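Local coordinates for protein cyanuric acid amidohydrolase (Azorhizobium caulinodans, PDB 4NQ3) that hydrolyses the s-triazine ring of cyanuric acid to carboxybiuret, which decarboxylates to biuret, a step in the breakdown of herbicides such as atrazine, at residues Val6-Thr11 with Ser87-Val92; Leu35-Lys40 with Leu76-Gly81; Val155-Leu160 with Cys225-Glu230; Ala276-Ile281 with His327-Val332. All coordinates share one frame; numbering follows the deposited sequence.

Contact 1: Val6-Thr11 with Ser87-Val92; sequences VHRIAT and SPHFLV
Within repeating unit A, the edge strand 2-10 of a four-stranded mixed sheet is joined to strand 89-97, with N-to-C directions 165° apart. Two hydrogen-bonded pairs fix the antiparallel register. His7 N and Val92 O lie 2.8 Å apart, with the return bond from Val92 N to His7 O; two residues on, Phe90 N meets Ile9 O at 2.8 Å, N-H...O angle 170°, and Ile9 N meets Phe90 O. On the Phe90 side, just past the end of strand 2-10, Thr11 CG2 makes a CH-pi contact, lying over one face of the Phe90 ring, 3.5 Å from its centroid and displaced toward the CD2-CE2 rim. On the other side, Leu91 reaches back with CD1 to Arg8 CG at 3.7 Å, and the same CG lies 3.8 Å from His89 CD2. The His89 ring takes the crowded position between N and carbonyl carbon (chi1 64°) and is anchored by ND1, which donates to Ser87 O at 2.7 Å, nearly in the ring plane. Strand pairing rests on straight backbone bonds, while the aliphatic stem of Arg8 packs against its neighbours and its guanidinium pairs with Glu329 and bonds to Glu278 O, linking the strand to unit C.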
loop_
_atom_site.group_PDB
_atom_site.type_symbol
_atom_site.label_atom_id
_atom_site.label_comp_id
_atom_site.label_asym_id
_atom_site.label_seq_id
_atom_site.Cartn_x
_atom_site.Cartn_y
_atom_site.Cartn_z
ATOM N N VAL A 6 -27.734 16.106 17.388
ATOM C CA VAL A 6 -26.596 15.490 16.706
ATOM C C VAL A 6 -25.294 16.209 17.031
ATOM O O VAL A 6 -25.182 17.422 16.811
ATOM C CB VAL A 6 -26.804 15.480 15.197
ATOM C CG1 VAL A 6 -25.593 14.902 14.498
ATOM C CG2 VAL A 6 -28.039 14.696 14.874
ATOM N N HIS A 7 -24.311 15.466 17.531
ATOM C CA HIS A 7 -23.054 16.060 18.005
ATOM C C HIS A 7 -21.844 15.599 17.207
ATOM O O HIS A 7 -21.559 14.410 17.186
ATOM C CB HIS A 7 -22.811 15.701 19.471
ATOM C CG HIS A 7 -23.916 16.100 20.395
ATOM N ND1 HIS A 7 -24.049 17.382 20.887
ATOM C CD2 HIS A 7 -24.946 15.386 20.913
ATOM C CE1 HIS A 7 -25.109 17.438 21.673
ATOM N NE2 HIS A 7 -25.671 16.240 21.706
ATOM N N ARG A 8 -21.115 16.514 16.577
ATOM C CA ARG A 8 -19.905 16.105 15.857
ATOM C C ARG A 8 -18.641 16.337 16.714
ATOM O O ARG A 8 -18.304 17.457 17.068
ATOM C CB ARG A 8 -19.791 16.835 14.529
ATOM C CG ARG A 8 -18.979 16.090 13.501
ATOM C CD ARG A 8 -19.140 16.698 12.079
ATOM N NE ARG A 8 -18.605 18.054 12.057
ATOM C CZ ARG A 8 -18.990 19.041 11.253
ATOM N NH1 ARG A 8 -19.937 18.881 10.335
ATOM N NH2 ARG A 8 -18.395 20.214 11.379
ATOM N N ILE A 9 -17.967 15.261 17.075
ATOM C CA ILE A 9 -16.844 15.341 17.985
ATOM C C ILE A 9 -15.518 14.937 17.314
ATOM O O ILE A 9 -15.416 13.867 16.722
ATOM C CB ILE A 9 -17.107 14.459 19.219
ATOM C CG1 ILE A 9 -18.375 14.950 19.921
ATOM C CG2 ILE A 9 -15.911 14.465 20.180
ATOM C CD1 ILE A 9 -18.780 14.147 21.118
ATOM N N ALA A 10 -14.507 15.800 17.387
ATOM C CA ALA A 10 -13.187 15.446 16.867
ATOM C C ALA A 10 -12.505 14.326 17.701
ATOM O O ALA A 10 -12.810 14.136 18.869
ATOM C CB ALA A 10 -12.321 16.655 16.823
ATOM N N THR A 11 -11.612 13.568 17.076
ATOM C CA THR A 11 -10.837 12.513 17.741
ATOM C C THR A 11 -9.397 12.539 17.220
ATOM O O THR A 11 -9.162 12.705 16.015
ATOM C CB THR A 11 -11.418 11.116 17.478
ATOM O OG1 THR A 11 -11.271 10.832 16.079
ATOM C CG2 THR A 11 -12.912 11.039 17.835
ATOM N N SER A 87 -11.346 14.163 7.651
ATOM C CA SER A 87 -10.967 14.331 9.056
ATOM C C SER A 87 -11.687 13.373 10.024
ATOM O O SER A 87 -12.913 13.390 10.143
ATOM C CB SER A 87 -11.235 15.781 9.454
ATOM O OG SER A 87 -10.975 16.010 10.816
ATOM N N PRO A 88 -10.918 12.547 10.745
ATOM C CA PRO A 88 -11.501 11.581 11.683
ATOM C C PRO A 88 -12.361 12.212 12.771
ATOM O O PRO A 88 -11.923 13.152 13.448
ATOM C CB PRO A 88 -10.269 10.907 12.293
ATOM C CG PRO A 88 -9.210 11.088 11.266
ATOM C CD PRO A 88 -9.460 12.413 10.651
ATOM N N HIS A 89 -13.562 11.669 12.948
ATOM C CA HIS A 89 -14.520 12.189 13.932
ATOM C C HIS A 89 -15.615 11.202 14.325
ATOM O O HIS A 89 -15.800 10.172 13.674
ATOM C CB HIS A 89 -15.177 13.442 13.385
ATOM C CG HIS A 89 -15.994 13.186 12.165
ATOM N ND1 HIS A 89 -15.424 13.002 10.926
ATOM C CD2 HIS A 89 -17.329 13.059 11.993
ATOM C CE1 HIS A 89 -16.375 12.786 10.032
ATOM N NE2 HIS A 89 -17.542 12.819 10.654
ATOM N N PHE A 90 -16.315 11.524 15.410
ATOM C CA PHE A 90 -17.529 10.814 15.823
ATOM C C PHE A 90 -18.775 11.671 15.556
ATOM O O PHE A 90 -18.743 12.885 15.684
ATOM C CB PHE A 90 -17.484 10.454 17.311
ATOM C CG PHE A 90 -16.425 9.467 17.658
ATOM C CD1 PHE A 90 -16.133 8.416 16.806
ATOM C CD2 PHE A 90 -15.704 9.594 18.839
ATOM C CE1 PHE A 90 -15.128 7.500 17.128
ATOM C CE2 PHE A 90 -14.701 8.683 19.177
ATOM C CZ PHE A 90 -14.410 7.636 18.325
ATOM N N LEU A 91 -19.868 11.024 15.193
ATOM C CA LEU A 91 -21.170 11.646 15.078
ATOM C C LEU A 91 -22.104 11.034 16.117
ATOM O O LEU A 91 -22.544 9.889 15.946
ATOM C CB LEU A 91 -21.722 11.399 13.698
ATOM C CG LEU A 91 -22.604 12.493 13.183
ATOM C CD1 LEU A 91 -21.906 13.805 13.448
ATOM C CD2 LEU A 91 -22.797 12.240 11.708
ATOM N N VAL A 92 -22.412 11.750 17.196
ATOM C CA VAL A 92 -23.288 11.179 18.221
ATOM C C VAL A 92 -24.723 11.623 18.019
ATOM O O VAL A 92 -24.995 12.814 17.908
ATOM C CB VAL A 92 -22.873 11.569 19.635
ATOM C CG1 VAL A 92 -23.856 10.957 20.623
ATOM C CG2 VAL A 92 -21.481 11.057 19.927
#

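Contact 2: Leu35-Lys40 with Leu76-Gly81; sequences LAIFGK and LVMSGG. With BR8 (barbituric acid), chain C.
Lys40 leaves strand 34-41 with CG anti to its carbonyl carbon, and its CB lies 4.0 Å from Ser79 O. Bends at chi2 (-56°) and chi3 (-61°) fold the chain back over strand 75-80, so that CD comes within 3.4 Å of Ser79 O and CE within 3.2 Å of Gly81 O. The tip, NZ, donates to Gly80 O at 2.9 Å, approaching from above that carbonyl's plane, and to Ser79 OG at 3.1 Å; its bonds to Ser79 O and Gly81 O are weak. Val332 O, on strand 331-334 of another sheet, is a further acceptor. The two strands run parallel, 10° apart, in a beta-alpha-beta unit whose helix is 51-67. Three backbone bonds set the register: Val77 N to Ile37 O, Gly39 N to Val77 O, and Ser79 N to Gly39 O, the last with its donor above the carbonyl plane. Beside Gly39, the doubly bent selenomethionine Met78 lays SE 3.8 Å from Gly39 CA, where a CB would clash. On the opposite face, the Phe38 and Val77 side chains lie side by side, CD1 against CB. Barbituric acid meets the end of strand 75-80 in a two-way pairing: Gly80 N donates to O2, and N3 donates to Gly80 O at 2.9 Å. Ser79 OG, anti to its backbone N, lies equally near N3 and has Ser226 OG as a weak partner.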
loop_
_atom_site.group_PDB
_atom_site.type_symbol
_atom_site.label_atom_id
_atom_site.label_comp_id
_atom_site.label_asym_id
_atom_site.label_seq_id
_atom_site.Cartn_x
_atom_site.Cartn_y
_atom_site.Cartn_z
ATOM N N LEU A 35 -28.587 7.362 21.162
ATOM C CA LEU A 35 -29.127 6.303 20.326
ATOM C C LEU A 35 -28.048 5.591 19.520
ATOM O O LEU A 35 -28.031 4.355 19.474
ATOM C CB LEU A 35 -30.196 6.843 19.386
ATOM C CG LEU A 35 -31.424 7.276 20.158
ATOM C CD1 LEU A 35 -32.510 7.702 19.210
ATOM C CD2 LEU A 35 -31.879 6.102 20.978
ATOM N N ALA A 36 -27.172 6.351 18.860
ATOM C CA ALA A 36 -26.164 5.734 18.003
ATOM C C ALA A 36 -24.955 6.616 17.899
ATOM O O ALA A 36 -25.063 7.818 18.061
ATOM C CB ALA A 36 -26.729 5.458 16.610
ATOM N N ILE A 37 -23.799 6.024 17.626
ATOM C CA ILE A 37 -22.621 6.811 17.304
ATOM C C ILE A 37 -22.023 6.385 15.967
ATOM O O ILE A 37 -21.733 5.214 15.777
ATOM C CB ILE A 37 -21.551 6.693 18.371
ATOM C CG1 ILE A 37 -22.106 7.037 19.744
ATOM C CG2 ILE A 37 -20.446 7.667 18.089
ATOM C CD1 ILE A 37 -21.048 6.909 20.819
ATOM N N PHE A 38 -21.875 7.321 15.028
ATOM C CA PHE A 38 -21.153 7.039 13.783
ATOM C C PHE A 38 -19.723 7.484 13.946
ATOM O O PHE A 38 -19.448 8.419 14.689
ATOM C CB PHE A 38 -21.740 7.773 12.577
ATOM C CG PHE A 38 -23.134 7.347 12.193
ATOM C CD1 PHE A 38 -23.830 6.407 12.927
ATOM C CD2 PHE A 38 -23.747 7.903 11.076
ATOM C CE1 PHE A 38 -25.111 6.040 12.558
ATOM C CE2 PHE A 38 -25.015 7.538 10.711
ATOM C CZ PHE A 38 -25.698 6.606 11.454
ATOM N N GLY A 39 -18.802 6.867 13.221
ATOM C CA GLY A 39 -17.431 7.316 13.301
ATOM C C GLY A 39 -16.720 7.144 11.985
ATOM O O GLY A 39 -17.029 6.220 11.245
ATOM N N LYS A 40 -15.774 8.034 11.697
ATOM C CA LYS A 40 -14.773 7.801 10.666
ATOM C C LYS A 40 -13.478 7.561 11.410
ATOM O O LYS A 40 -13.049 8.415 12.175
ATOM C CB LYS A 40 -14.652 8.990 9.725
ATOM C CG LYS A 40 -15.849 9.173 8.837
ATOM C CD LYS A 40 -16.110 7.896 8.060
ATOM C CE LYS A 40 -14.925 7.525 7.154
ATOM N NZ LYS A 40 -15.138 6.183 6.535
ATOM N N LEU A 76 -23.241 1.283 17.368
ATOM C CA LEU A 76 -21.905 1.780 17.076
ATOM C C LEU A 76 -21.541 1.427 15.628
ATOM O O LEU A 76 -21.261 0.270 15.307
ATOM C CB LEU A 76 -20.900 1.202 18.068
ATOM C CG LEU A 76 -21.078 1.612 19.540
ATOM C CD1 LEU A 76 -19.986 1.034 20.444
ATOM C CD2 LEU A 76 -21.114 3.143 19.710
ATOM N N VAL A 77 -21.591 2.431 14.759
ATOM C CA VAL A 77 -21.156 2.306 13.371
ATOM C C VAL A 77 -19.797 2.971 13.167
ATOM O O VAL A 77 -19.710 4.193 13.040
ATOM C CB VAL A 77 -22.159 2.945 12.373
ATOM C CG1 VAL A 77 -21.721 2.679 10.965
ATOM C CG2 VAL A 77 -23.563 2.473 12.627
HETATM N N MSE A 78 -18.732 2.184 13.147
HETATM C CA MSE A 78 -17.423 2.766 12.899
HETATM C C MSE A 78 -17.008 2.467 11.478
HETATM O O MSE A 78 -16.727 1.323 11.138
HETATM C CB MSE A 78 -16.378 2.235 13.870
HETATM C CG MSE A 78 -16.649 2.574 15.344
HETATM SE SE MSE A 78 -16.545 4.489 15.721
HETATM C CE MSE A 78 -18.440 4.783 16.111
ATOM N N SER A 79 -17.000 3.491 10.637
ATOM C CA SER A 79 -16.570 3.335 9.255
ATOM C C SER A 79 -15.155 3.819 9.097
ATOM O O SER A 79 -14.878 4.994 9.347
ATOM C CB SER A 79 -17.470 4.101 8.304
ATOM O OG SER A 79 -17.084 3.826 6.977
ATOM N N GLY A 80 -14.260 2.899 8.733
ATOM C CA GLY A 80 -12.848 3.200 8.570
ATOM C C GLY A 80 -12.568 3.849 7.232
ATOM O O GLY A 80 -13.432 3.899 6.345
ATOM N N GLY A 81 -11.355 4.358 7.080
ATOM C CA GLY A 81 -10.935 4.934 5.813
ATOM C C GLY A 81 -11.120 6.440 5.774
ATOM O O GLY A 81 -12.219 6.919 5.465
HETATM N N1 BR8 C . -16.125 -0.336 5.785
HETATM C C2 BR8 C . -15.380 0.671 6.293
HETATM O O2 BR8 C . -14.755 0.463 7.315
HETATM N N3 BR8 C . -15.329 1.882 5.663
HETATM C C4 BR8 C . -16.042 2.131 4.462
HETATM O O4 BR8 C . -15.965 3.229 3.921
HETATM C C5 BR8 C . -16.953 1.090 3.808
HETATM C C6 BR8 C . -16.883 -0.192 4.627
HETATM O O8 BR8 C . -17.514 -1.158 4.262
#

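Contact 3: Val155-Leu160 with Cys225-Glu230; sequences VKCPLL and CSSGIE. With BR8 (barbituric acid), chain C.
Lys156 NZ donates two hydrogen bonds across this contact: one to Ser226 OG at 2.8 Å and a weak one to Ser227 O. A third goes to Met78 O of repeating unit A, and Glu230 OE2 stands 3.9 Å from Lys156 NZ, a long salt bridge. The lysine chain starts anti to its backbone N (chi1 -173°), bends only at chi2, and runs past Ser226 O, with Lys156 CD 3.3 Å from that oxygen. Ser226 OG is likewise anti to its own N, on the same sheet face as Lys156, so the parallel pairing of strands 150-157 and 223-227 places nucleophile and lysine side by side. Ser227 lies on the reverse face, where OG donates to Pro158 O at 2.7 Å. Its backbone holds barbituric acid: Ser227 N donates to O8 at 2.6 Å, N-H...O angle 167°, and N1 donates to Ser227 O. The carboxylate of Glu230 is drawn chiefly to Arg52, itself a substrate-binding residue. This is the Ser-Lys dyad of unit B; the NZ-OG bond is consistent with the lysine's role in activating the serine, while Glu230 may modestly favour the charged amine, which would have to lose its proton to act as a base.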
loop_
_atom_site.group_PDB
_atom_site.type_symbol
_atom_site.label_atom_id
_atom_site.label_comp_id
_atom_site.label_asym_id
_atom_site.label_seq_id
_atom_site.Cartn_x
_atom_site.Cartn_y
_atom_site.Cartn_z
ATOM N N VAL A 155 -26.314 1.146 7.860
ATOM C CA VAL A 155 -26.211 -0.220 8.342
ATOM C C VAL A 155 -24.742 -0.598 8.502
ATOM O O VAL A 155 -23.928 -0.347 7.615
ATOM C CB VAL A 155 -26.910 -1.219 7.403
ATOM C CG1 VAL A 155 -26.514 -2.658 7.728
ATOM C CG2 VAL A 155 -28.382 -1.056 7.518
ATOM N N LYS A 156 -24.410 -1.184 9.647
ATOM C CA LYS A 156 -23.092 -1.745 9.861
ATOM C C LYS A 156 -23.218 -3.244 9.689
ATOM O O LYS A 156 -24.027 -3.870 10.369
ATOM C CB LYS A 156 -22.577 -1.408 11.249
ATOM C CG LYS A 156 -21.139 -1.815 11.466
ATOM C CD LYS A 156 -20.244 -0.881 10.755
ATOM C CE LYS A 156 -18.943 -1.532 10.355
ATOM N NZ LYS A 156 -18.128 -0.632 9.476
ATOM N N CYS A 157 -22.467 -3.826 8.758
ATOM C CA CYS A 157 -22.624 -5.257 8.490
ATOM C C CYS A 157 -21.297 -5.992 8.574
ATOM O O CYS A 157 -20.241 -5.380 8.477
ATOM C CB CYS A 157 -23.229 -5.481 7.109
ATOM S SG CYS A 157 -22.258 -4.639 5.818
ATOM N N PRO A 158 -21.348 -7.321 8.692
ATOM C CA PRO A 158 -20.142 -8.120 8.903
ATOM C C PRO A 158 -19.397 -8.376 7.612
ATOM O O PRO A 158 -19.767 -7.778 6.599
ATOM C CB PRO A 158 -20.691 -9.423 9.500
ATOM C CG PRO A 158 -22.043 -9.530 8.962
ATOM C CD PRO A 158 -22.570 -8.126 8.864
ATOM N N LEU A 159 -18.340 -9.191 7.666
ATOM C CA LEU A 159 -17.602 -9.601 6.473
ATOM C C LEU A 159 -16.996 -10.967 6.726
ATOM O O LEU A 159 -17.125 -11.505 7.822
ATOM C CB LEU A 159 -16.516 -8.583 6.117
ATOM C CG LEU A 159 -15.462 -8.270 7.197
ATOM C CD1 LEU A 159 -14.455 -9.405 7.348
ATOM C CD2 LEU A 159 -14.757 -6.979 6.901
ATOM N N LEU A 160 -16.306 -11.510 5.734
ATOM C CA LEU A 160 -15.647 -12.803 5.890
ATOM C C LEU A 160 -14.114 -12.699 5.875
ATOM O O LEU A 160 -13.518 -11.955 5.085
ATOM C CB LEU A 160 -16.092 -13.764 4.787
ATOM C CG LEU A 160 -17.587 -14.066 4.728
ATOM C CD1 LEU A 160 -17.874 -15.054 3.623
ATOM C CD2 LEU A 160 -18.054 -14.624 6.061
ATOM N N CYS A 225 -24.365 1.416 3.540
ATOM C CA CYS A 225 -23.846 0.250 4.243
ATOM C C CYS A 225 -22.341 0.255 4.402
ATOM O O CYS A 225 -21.606 0.599 3.477
ATOM C CB CYS A 225 -24.288 -0.992 3.512
ATOM S SG CYS A 225 -26.068 -0.942 3.358
ATOM N N SER A 226 -21.897 -0.129 5.588
ATOM C CA SER A 226 -20.492 -0.119 5.955
ATOM C C SER A 226 -20.157 -1.455 6.620
ATOM O O SER A 226 -20.801 -1.860 7.604
ATOM C CB SER A 226 -20.200 1.058 6.887
ATOM O OG SER A 226 -18.860 1.060 7.321
ATOM N N SER A 227 -19.180 -2.157 6.054
ATOM C CA SER A 227 -18.842 -3.501 6.496
ATOM C C SER A 227 -17.652 -3.428 7.468
ATOM O O SER A 227 -16.873 -2.491 7.423
ATOM C CB SER A 227 -18.543 -4.382 5.279
ATOM O OG SER A 227 -18.356 -5.745 5.622
ATOM N N GLY A 228 -17.519 -4.393 8.367
ATOM C CA GLY A 228 -16.423 -4.359 9.306
ATOM C C GLY A 228 -16.106 -5.716 9.892
ATOM O O GLY A 228 -16.965 -6.577 10.008
ATOM N N ILE A 229 -14.854 -5.911 10.270
ATOM C CA ILE A 229 -14.423 -7.195 10.799
ATOM C C ILE A 229 -14.862 -7.389 12.239
ATOM O O ILE A 229 -14.818 -8.507 12.757
ATOM C CB ILE A 229 -12.885 -7.344 10.708
ATOM C CG1 ILE A 229 -12.450 -8.769 11.016
ATOM C CG2 ILE A 229 -12.194 -6.382 11.637
ATOM C CD1 ILE A 229 -10.989 -8.992 10.677
ATOM N N GLU A 230 -15.310 -6.310 12.878
ATOM C CA GLU A 230 -15.502 -6.311 14.332
ATOM C C GLU A 230 -16.898 -6.667 14.839
ATOM O O GLU A 230 -17.161 -6.524 16.025
ATOM C CB GLU A 230 -15.145 -4.937 14.906
ATOM C CG GLU A 230 -16.030 -3.768 14.439
ATOM C CD GLU A 230 -15.577 -3.240 13.068
ATOM O OE1 GLU A 230 -14.501 -3.696 12.616
ATOM O OE2 GLU A 230 -16.238 -2.345 12.474
HETATM N N1 BR8 C . -16.125 -0.336 5.785
HETATM C C2 BR8 C . -15.380 0.671 6.293
HETATM O O2 BR8 C . -14.755 0.463 7.315
HETATM N N3 BR8 C . -15.329 1.882 5.663
HETATM C C4 BR8 C . -16.042 2.131 4.462
HETATM O O4 BR8 C . -15.965 3.229 3.921
HETATM C C5 BR8 C . -16.953 1.090 3.808
HETATM C C6 BR8 C . -16.883 -0.192 4.627
HETATM O O8 BR8 C . -17.514 -1.158 4.262
HETATM O O HOH W 1 -17.642 -8.946 10.658
#

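Contact 4: Ala276-Ile281 with His327-Val332; sequences AGEATI and HTEIYV
Three backbone carbonyls of the 277-280 turn gather round one part of the His327 ring, near CD2, NE2 and CE1. Its NE2 donates to Thr280 O at 3.1 Å, the acceptor lying at the ring's edge near its plane and the donor falling on a lone pair of the carbonyl; the N-H...O angle of 138° shows a bent bond. Glu278 O sits over one face, 3.5 Å above the plane and offset toward the rim, at an angle too poor for a hydrogen bond to NE2. Gly277 O approaches His327 CD2 to 3.4 Å. The ring reaches this place from the crowded first torsion, with CG between N and the carbonyl carbon (chi1 69°), and its other nitrogen is also engaged: Glu329 N donates to His327 ND1 at 3.1 Å. That bond implies a lone pair on ND1 and the proton on NE2, so the ring is consistent with a neutral histidine. In the next shell, Thr280 N donates to Gly277 O, closing a type I turn, while Gly277 N donates to Thr280 OG1 at 3.0 Å. Arg8 of strand 2-10 packs against the ring. The carboxylates of Glu278 and Glu329 come within 4.4 Å (OE2 to OE1) and share a water, weakly held by Glu329; the repulsion is probably eased by Arg8 and by Lys297 of the second subunit, which forms a salt bridge with Glu278. At Glu329 the chain makes an inverse gamma turn, with a weak bond from Ile330 N to Thr328 O. In repeating unit C, the histidine thus fastens the beta turn leading into strand 281-286 to the loop preceding its parallel neighbour, strand 331-334.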
loop_
_atom_site.group_PDB
_atom_site.type_symbol
_atom_site.label_atom_id
_atom_site.label_comp_id
_atom_site.label_asym_id
_atom_site.label_seq_id
_atom_site.Cartn_x
_atom_site.Cartn_y
_atom_site.Cartn_z
ATOM N N ALA A 276 -23.892 26.083 3.089
ATOM C CA ALA A 276 -22.683 25.361 3.453
ATOM C C ALA A 276 -21.879 26.115 4.513
ATOM O O ALA A 276 -21.701 27.339 4.440
ATOM C CB ALA A 276 -21.828 25.097 2.213
ATOM N N GLY A 277 -21.405 25.376 5.507
ATOM C CA GLY A 277 -20.608 25.955 6.568
ATOM C C GLY A 277 -20.043 24.853 7.437
ATOM O O GLY A 277 -20.392 23.680 7.262
ATOM N N GLU A 278 -19.171 25.231 8.371
ATOM C CA GLU A 278 -18.531 24.269 9.251
ATOM C C GLU A 278 -19.592 23.387 9.892
ATOM O O GLU A 278 -19.388 22.198 10.084
ATOM C CB GLU A 278 -17.687 24.990 10.313
ATOM C CG GLU A 278 -16.636 24.120 11.018
ATOM C CD GLU A 278 -17.128 23.503 12.320
ATOM O OE1 GLU A 278 -18.242 23.850 12.774
ATOM O OE2 GLU A 278 -16.403 22.658 12.889
ATOM N N ALA A 279 -20.767 23.949 10.125
ATOM C CA ALA A 279 -21.818 23.231 10.834
ATOM C C ALA A 279 -22.551 22.192 9.988
ATOM O O ALA A 279 -23.211 21.317 10.534
ATOM C CB ALA A 279 -22.808 24.208 11.409
ATOM N N THR A 280 -22.472 22.288 8.665
ATOM C CA THR A 280 -23.168 21.311 7.819
ATOM C C THR A 280 -22.675 19.881 8.107
ATOM O O THR A 280 -21.473 19.623 8.187
ATOM C CB THR A 280 -22.965 21.598 6.323
ATOM O OG1 THR A 280 -23.176 22.992 6.054
ATOM C CG2 THR A 280 -23.916 20.760 5.496
ATOM N N ILE A 281 -23.605 18.959 8.299
ATOM C CA ILE A 281 -23.258 17.562 8.484
ATOM C C ILE A 281 -23.514 16.801 7.190
ATOM O O ILE A 281 -24.631 16.858 6.657
ATOM C CB ILE A 281 -24.093 16.943 9.592
ATOM C CG1 ILE A 281 -23.752 17.577 10.930
ATOM C CG2 ILE A 281 -23.921 15.426 9.608
ATOM C CD1 ILE A 281 -24.623 17.071 12.015
ATOM N N HIS A 327 -15.435 22.255 4.461
ATOM C CA HIS A 327 -14.658 21.648 5.539
ATOM C C HIS A 327 -14.475 20.167 5.315
ATOM O O HIS A 327 -15.045 19.602 4.389
ATOM C CB HIS A 327 -15.314 21.890 6.885
ATOM C CG HIS A 327 -16.597 21.150 7.082
ATOM N ND1 HIS A 327 -16.670 19.964 7.782
ATOM C CD2 HIS A 327 -17.864 21.446 6.703
ATOM C CE1 HIS A 327 -17.928 19.555 7.817
ATOM N NE2 HIS A 327 -18.672 20.437 7.170
ATOM N N THR A 328 -13.652 19.541 6.144
ATOM C CA THR A 328 -13.261 18.167 5.882
ATOM C C THR A 328 -13.776 17.186 6.912
ATOM O O THR A 328 -13.446 16.007 6.858
ATOM C CB THR A 328 -11.763 18.044 5.813
ATOM O OG1 THR A 328 -11.223 18.496 7.055
ATOM C CG2 THR A 328 -11.227 18.890 4.662
ATOM N N GLU A 329 -14.582 17.659 7.853
ATOM C CA GLU A 329 -15.130 16.762 8.866
ATOM C C GLU A 329 -16.434 16.159 8.333
ATOM O O GLU A 329 -17.502 16.418 8.863
ATOM C CB GLU A 329 -15.372 17.500 10.190
ATOM C CG GLU A 329 -14.941 16.767 11.460
ATOM C CD GLU A 329 -14.925 17.695 12.677
ATOM O OE1 GLU A 329 -15.975 18.314 12.951
ATOM O OE2 GLU A 329 -13.866 17.840 13.342
ATOM N N ILE A 330 -16.341 15.397 7.249
ATOM C CA ILE A 330 -17.510 14.759 6.635
ATOM C C ILE A 330 -17.435 13.225 6.653
ATOM O O ILE A 330 -16.352 12.642 6.605
ATOM C CB ILE A 330 -17.699 15.249 5.185
ATOM C CG1 ILE A 330 -16.477 14.928 4.359
ATOM C CG2 ILE A 330 -17.809 16.754 5.127
ATOM C CD1 ILE A 330 -16.451 15.758 3.122
ATOM N N TYR A 331 -18.594 12.578 6.689
ATOM C CA TYR A 331 -18.670 11.121 6.757
ATOM C C TYR A 331 -18.834 10.568 5.344
ATOM O O TYR A 331 -19.890 10.674 4.748
ATOM C CB TYR A 331 -19.826 10.681 7.687
ATOM C CG TYR A 331 -20.060 9.176 7.741
ATOM C CD1 TYR A 331 -20.705 8.524 6.703
ATOM C CD2 TYR A 331 -19.648 8.409 8.827
ATOM C CE1 TYR A 331 -20.925 7.165 6.724
ATOM C CE2 TYR A 331 -19.871 7.032 8.858
ATOM C CZ TYR A 331 -20.511 6.419 7.791
ATOM O OH TYR A 331 -20.758 5.056 7.754
ATOM N N VAL A 332 -17.758 10.035 4.788
ATOM C CA VAL A 332 -17.781 9.415 3.464
ATOM C C VAL A 332 -17.381 7.958 3.547
ATOM O O VAL A 332 -16.344 7.624 4.086
ATOM C CB VAL A 332 -16.828 10.106 2.500
ATOM C CG1 VAL A 332 -16.887 9.439 1.138
ATOM C CG2 VAL A 332 -17.166 11.575 2.411
HETATM O O HOH W 2 -17.426 20.697 14.821
#

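From the N terminus, strand 2-10 pairs with strand 89-97, so contact 1 closes a loop holding all of contact 2, the nested pairing of strands 34-41 and 75-80. Strand 89-97 bonds to both 2-10 and 34-41, uniting contacts 1 and 2 in the sheet of unit A. Contact 3 follows, closing a loop in unit B, and contact 4 closes the last in unit C; none cross. Between units, contacts 2 and 3 both hold the barbituric acid and touch directly, contact 2 also meets contact 4 through Tyr331 and Val332, and Arg8 and Ser87 tie contact 1 to contact 4. Contacts 3 and 4, their centres about 24 Å apart, touch lightly through Tyr331 and Ser226.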